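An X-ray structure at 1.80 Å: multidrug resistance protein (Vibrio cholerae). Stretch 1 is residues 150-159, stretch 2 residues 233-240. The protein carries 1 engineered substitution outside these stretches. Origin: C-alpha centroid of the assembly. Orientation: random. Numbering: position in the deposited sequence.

Stretch 1 150-159: AYAELARLYA
Stretch 2 233-240: SIEEPHIT

Residues 150-159 are one segment of a longer helix, its i to i+4 hydrogen bonds running from Leu 154 N to Ala 150 O (2.9 Å) through Ala 159 N to Ala 155 O (2.9 Å). Across it lies an extended segment, 234-239, with no regular secondary structure. The backbones come nearest at Ala 155 and Pro 237, CA to CA 5.6 Å, and Tyr 158 lies by Glu 236 at 6.7 Å between CA atoms. No hydrogen bond joins the stretches among the atoms modelled; the side chain of Glu 235 stops at CB. Shape and apolar contact do the work.

Pro 237 is the knob: its CG rests on the helix at Ala 155, 3.8 Å from Ala 155 CA and 3.9 Å from Ala 155 CB. The tyrosines, two turns apart on the helix, frame it. Tyr 151 leaves the helix sideways, but chi1 t (-157°) and chi2 75° bring its ring over, with Pro 237 CG 4.1 Å from the centroid, above one face; Ile 239 CD1 (m, m) meets the ring edge, 3.8 Å from Tyr 151 CE2. Tyr 158 points toward the loop with chi1 between wells at -94°, chi2 98°. Its face receives Glu 236 CA, 3.8 Å from the centroid, while Tyr 158 CD1 reaches Pro 237 CD at 3.7 Å. Glu 236 is t, t (chi1 -169°, chi2 177°, chi3 16°), its CG over one face of that ring, 3.7 Å from Tyr 158 CD2. Leu 154 (t, p) places CD2 3.7 Å from Ile 234 CG2 (Ile 234 m, t) and 4.0 Å from Pro 237 CG. Both tyrosine hydroxyls hydrogen-bond elsewhere in the structure.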

ATOM      1  N   ALA A 150      13.704  14.064  -7.145  1.00 19.06           N
ATOM      2  CA  ALA A 150      14.165  14.659  -5.900  1.00 19.69           C
ATOM      3  C   ALA A 150      15.168  15.794  -6.204  1.00 20.65           C
ATOM      4  O   ALA A 150      15.115  16.861  -5.593  1.00 19.46           O
ATOM      5  CB  ALA A 150      14.707  13.620  -4.972  1.00 19.87           C
ATOM      6  N   TYR A 151      15.959  15.595  -7.262  1.00 21.22           N
ATOM      7  CA  TYR A 151      16.912  16.566  -7.739  1.00 20.72           C
ATOM      8  C   TYR A 151      16.246  17.790  -8.345  1.00 21.13           C
ATOM      9  O   TYR A 151      16.673  18.921  -8.095  1.00 20.31           O
ATOM     10  CB  TYR A 151      17.876  15.896  -8.722  1.00 22.20           C
ATOM     11  CG  TYR A 151      19.210  16.589  -8.884  1.00 21.89           C
ATOM     12  CD1 TYR A 151      20.190  16.493  -7.910  1.00 23.03           C
ATOM     13  CD2 TYR A 151      19.494  17.309 -10.045  1.00 23.16           C
ATOM     14  CE1 TYR A 151      21.420  17.116  -8.059  1.00 24.21           C
ATOM     15  CE2 TYR A 151      20.711  17.909 -10.214  1.00 24.80           C
ATOM     16  CZ  TYR A 151      21.666  17.817  -9.225  1.00 25.17           C
ATOM     17  OH  TYR A 151      22.856  18.425  -9.404  1.00 27.30           O
ATOM     18  N   ALA A 152      15.170  17.572  -9.097  1.00 21.55           N
ATOM     19  CA  ALA A 152      14.357  18.615  -9.625  1.00 21.60           C
ATOM     20  C   ALA A 152      13.851  19.525  -8.524  1.00 21.80           C
ATOM     21  O   ALA A 152      13.852  20.743  -8.670  1.00 20.09           O
ATOM     22  CB  ALA A 152      13.184  18.071 -10.412  1.00 20.71           C
ATOM     23  N   GLU A 153      13.432  18.907  -7.424  1.00 21.66           N
ATOM     24  CA  GLU A 153      12.940  19.653  -6.310  1.00 21.61           C
ATOM     25  C   GLU A 153      14.076  20.422  -5.650  1.00 21.45           C
ATOM     26  O   GLU A 153      13.886  21.581  -5.269  1.00 21.14           O
ATOM     27  CB  GLU A 153      12.274  18.709  -5.319  1.00 22.54           C
ATOM     28  CG  GLU A 153      11.755  19.387  -4.054  1.00 22.21           C
ATOM     29  CD  GLU A 153      10.714  20.465  -4.263  1.00 20.90           C
ATOM     30  OE1 GLU A 153      10.394  21.092  -3.233  1.00 21.08           O
ATOM     31  OE2 GLU A 153      10.219  20.789  -5.383  1.00 19.81           O
ATOM     32  N   LEU A 154      15.233  19.784  -5.506  1.00 21.02           N
ATOM     33  CA  LEU A 154      16.415  20.462  -4.952  1.00 21.37           C
ATOM     34  C   LEU A 154      16.695  21.729  -5.777  1.00 21.94           C
ATOM     35  O   LEU A 154      16.919  22.797  -5.230  1.00 22.81           O
ATOM     36  CB  LEU A 154      17.624  19.542  -4.932  1.00 21.32           C
ATOM     37  CG  LEU A 154      18.860  20.130  -4.275  1.00 22.06           C
ATOM     38  CD1 LEU A 154      18.593  20.372  -2.778  1.00 21.32           C
ATOM     39  CD2 LEU A 154      20.046  19.235  -4.421  1.00 24.70           C
ATOM     40  N   ALA A 155      16.658  21.617  -7.096  1.00 21.26           N
ATOM     41  CA  ALA A 155      16.939  22.759  -7.982  1.00 21.84           C
ATOM     42  C   ALA A 155      15.918  23.876  -7.798  1.00 21.82           C
ATOM     43  O   ALA A 155      16.283  25.090  -7.836  1.00 21.23           O
ATOM     44  CB  ALA A 155      16.967  22.317  -9.431  1.00 21.46           C
ATOM     45  N   ARG A 156      14.644  23.472  -7.689  1.00 21.04           N
ATOM     46  CA  ARG A 156      13.547  24.379  -7.489  1.00 20.47           C
ATOM     47  C   ARG A 156      13.754  25.132  -6.182  1.00 20.35           C
ATOM     48  O   ARG A 156      13.502  26.344  -6.121  1.00 20.57           O
ATOM     49  CB  ARG A 156      12.220  23.664  -7.439  1.00 19.33           C
ATOM     50  CG  ARG A 156      11.005  24.560  -7.531  1.00 20.44           C
ATOM     51  CD  ARG A 156       9.667  23.896  -7.234  1.00 20.31           C
ATOM     52  NE  ARG A 156       9.610  23.478  -5.848  1.00 21.68           N
ATOM     53  CZ  ARG A 156       9.317  24.264  -4.822  1.00 23.09           C
ATOM     54  NH1 ARG A 156       9.338  23.770  -3.599  1.00 24.37           N
ATOM     55  NH2 ARG A 156       9.023  25.536  -4.989  1.00 22.22           N
ATOM     56  N   LEU A 157      14.172  24.404  -5.159  1.00 21.55           N
ATOM     57  CA  LEU A 157      14.409  25.003  -3.845  1.00 22.08           C
ATOM     58  C   LEU A 157      15.546  26.029  -3.899  1.00 22.03           C
ATOM     59  O   LEU A 157      15.430  27.143  -3.324  1.00 21.67           O
ATOM     60  CB  LEU A 157      14.663  23.930  -2.802  1.00 21.43           C
ATOM     61  CG  LEU A 157      13.393  23.185  -2.438  1.00 22.20           C
ATOM     62  CD1 LEU A 157      13.780  21.909  -1.662  1.00 22.11           C
ATOM     63  CD2 LEU A 157      12.405  24.060  -1.671  1.00 22.44           C
ATOM     64  N   TYR A 158      16.633  25.680  -4.566  1.00 23.33           N
ATOM     65  CA  TYR A 158      17.780  26.592  -4.708  1.00 23.83           C
ATOM     66  C   TYR A 158      17.372  27.829  -5.499  1.00 23.94           C
ATOM     67  O   TYR A 158      17.773  28.927  -5.142  1.00 24.11           O
ATOM     68  CB  TYR A 158      18.987  25.926  -5.381  1.00 23.42           C
ATOM     69  CG  TYR A 158      19.995  25.346  -4.459  1.00 23.82           C
ATOM     70  CD1 TYR A 158      19.981  23.978  -4.156  1.00 23.42           C
ATOM     71  CD2 TYR A 158      20.976  26.129  -3.883  1.00 26.28           C
ATOM     72  CE1 TYR A 158      20.919  23.414  -3.328  1.00 26.88           C
ATOM     73  CE2 TYR A 158      21.950  25.556  -3.008  1.00 28.79           C
ATOM     74  CZ  TYR A 158      21.906  24.190  -2.751  1.00 28.50           C
ATOM     75  OH  TYR A 158      22.798  23.574  -1.942  1.00 31.90           O
ATOM     76  N   ALA A 159      16.520  27.677  -6.518  1.00 22.77           N
ATOM     77  CA  ALA A 159      16.009  28.834  -7.250  1.00 23.55           C
ATOM     78  C   ALA A 159      15.165  29.754  -6.366  1.00 24.61           C
ATOM     79  O   ALA A 159      15.303  30.979  -6.435  1.00 22.64           O
ATOM     80  CB  ALA A 159      15.179  28.387  -8.512  1.00 24.39           C
ATOM     81  N   SER A 233      27.966  16.770   0.891  1.00 33.14           N
ATOM     82  CA  SER A 233      28.703  17.100  -0.305  1.00 33.91           C
ATOM     83  C   SER A 233      27.755  17.373  -1.468  1.00 32.68           C
ATOM     84  O   SER A 233      28.184  17.529  -2.588  1.00 32.99           O
ATOM     85  CB  SER A 233      29.708  15.997  -0.621  1.00 34.81           C
ATOM     86  OG  SER A 233      29.056  14.795  -0.966  1.00 39.01           O
ATOM     87  N   ILE A 234      26.456  17.445  -1.223  1.00 31.13           N
ATOM     88  CA  ILE A 234      25.550  17.816  -2.303  1.00 30.45           C
ATOM     89  C   ILE A 234      25.468  19.327  -2.440  1.00 31.61           C
ATOM     90  O   ILE A 234      25.178  20.018  -1.474  1.00 32.31           O
ATOM     91  CB  ILE A 234      24.126  17.235  -2.119  1.00 29.73           C
ATOM     92  CG1 ILE A 234      24.195  15.716  -2.056  1.00 29.35           C
ATOM     93  CG2 ILE A 234      23.248  17.717  -3.270  1.00 27.99           C
ATOM     94  CD1 ILE A 234      22.819  15.011  -1.771  1.00 28.41           C
ATOM     95  N   GLU A 235      25.702  19.815  -3.653  1.00 32.41           N
ATOM     96  CA  GLU A 235      25.710  21.248  -3.953  1.00 33.26           C
ATOM     97  C   GLU A 235      24.556  21.628  -4.877  1.00 33.13           C
ATOM     98  O   GLU A 235      23.777  20.780  -5.327  1.00 32.99           O
ATOM     99  CB  GLU A 235      27.070  21.597  -4.556  1.00 34.09           C
ATOM    100  N   GLU A 236      24.423  22.928  -5.117  1.00 32.51           N
ATOM    101  CA  GLU A 236      23.499  23.478  -6.087  1.00 31.23           C
ATOM    102  C   GLU A 236      23.527  22.787  -7.454  1.00 30.94           C
ATOM    103  O   GLU A 236      24.598  22.680  -8.096  1.00 30.28           O
ATOM    104  CB  GLU A 236      23.768  24.979  -6.280  1.00 31.91           C
ATOM    105  CG  GLU A 236      22.689  25.668  -7.076  1.00 34.12           C
ATOM    106  CD  GLU A 236      22.868  27.168  -7.228  1.00 37.74           C
ATOM    107  OE1 GLU A 236      23.968  27.686  -6.986  1.00 44.35           O
ATOM    108  OE2 GLU A 236      21.885  27.810  -7.638  1.00 42.19           O
ATOM    109  N   PRO A 237      22.365  22.327  -7.925  1.00 29.35           N
ATOM    110  CA  PRO A 237      22.265  21.747  -9.271  1.00 29.79           C
ATOM    111  C   PRO A 237      22.570  22.738 -10.379  1.00 30.50           C
ATOM    112  O   PRO A 237      22.368  23.949 -10.209  1.00 30.08           O
ATOM    113  CB  PRO A 237      20.795  21.335  -9.374  1.00 29.43           C
ATOM    114  CG  PRO A 237      20.367  21.139  -7.935  1.00 28.00           C
ATOM    115  CD  PRO A 237      21.063  22.255  -7.219  1.00 30.11           C
ATOM    116  N   HIS A 238      22.993  22.211 -11.512  1.00 31.14           N
ATOM    117  CA  HIS A 238      23.240  23.018 -12.709  1.00 33.02           C
ATOM    118  C   HIS A 238      22.734  22.177 -13.854  1.00 32.33           C
ATOM    119  O   HIS A 238      23.495  21.488 -14.505  1.00 32.27           O
ATOM    120  CB  HIS A 238      24.749  23.345 -12.846  1.00 33.44           C
ATOM    121  CG  HIS A 238      25.312  24.056 -11.650  1.00 38.32           C
ATOM    122  ND1 HIS A 238      25.019  25.376 -11.356  1.00 43.40           N
ATOM    123  CD2 HIS A 238      26.120  23.621 -10.652  1.00 40.40           C
ATOM    124  CE1 HIS A 238      25.652  25.730 -10.248  1.00 42.57           C
ATOM    125  NE2 HIS A 238      26.312  24.680  -9.792  1.00 43.02           N
ATOM    126  N   ILE A 239      21.422  22.216 -14.050  1.00 32.36           N
ATOM    127  CA  ILE A 239      20.721  21.433 -15.045  1.00 32.56           C
ATOM    128  C   ILE A 239      20.633  22.204 -16.359  1.00 33.40           C
ATOM    129  O   ILE A 239      20.238  23.368 -16.376  1.00 33.78           O
ATOM    130  CB  ILE A 239      19.270  21.117 -14.506  1.00 32.24           C
ATOM    131  CG1 ILE A 239      19.337  20.119 -13.347  1.00 31.28           C
ATOM    132  CG2 ILE A 239      18.290  20.658 -15.625  1.00 31.63           C
ATOM    133  CD1 ILE A 239      19.679  18.730 -13.749  1.00 32.12           C
ATOM    134  N   THR A 240      20.962  21.534 -17.458  1.00 34.61           N
ATOM    135  CA  THR A 240      20.753  22.074 -18.789  1.00 36.08           C
ATOM    136  C   THR A 240      19.570  21.372 -19.399  1.00 36.99           C
ATOM    137  O   THR A 240      19.577  20.168 -19.568  1.00 37.03           O
ATOM    138  CB  THR A 240      22.022  21.896 -19.676  1.00 36.25           C
ATOM    139  OG1 THR A 240      23.080  22.689 -19.134  1.00 36.09           O
ATOM    140  CG2 THR A 240      21.798  22.432 -21.067  1.00 37.16           C
TER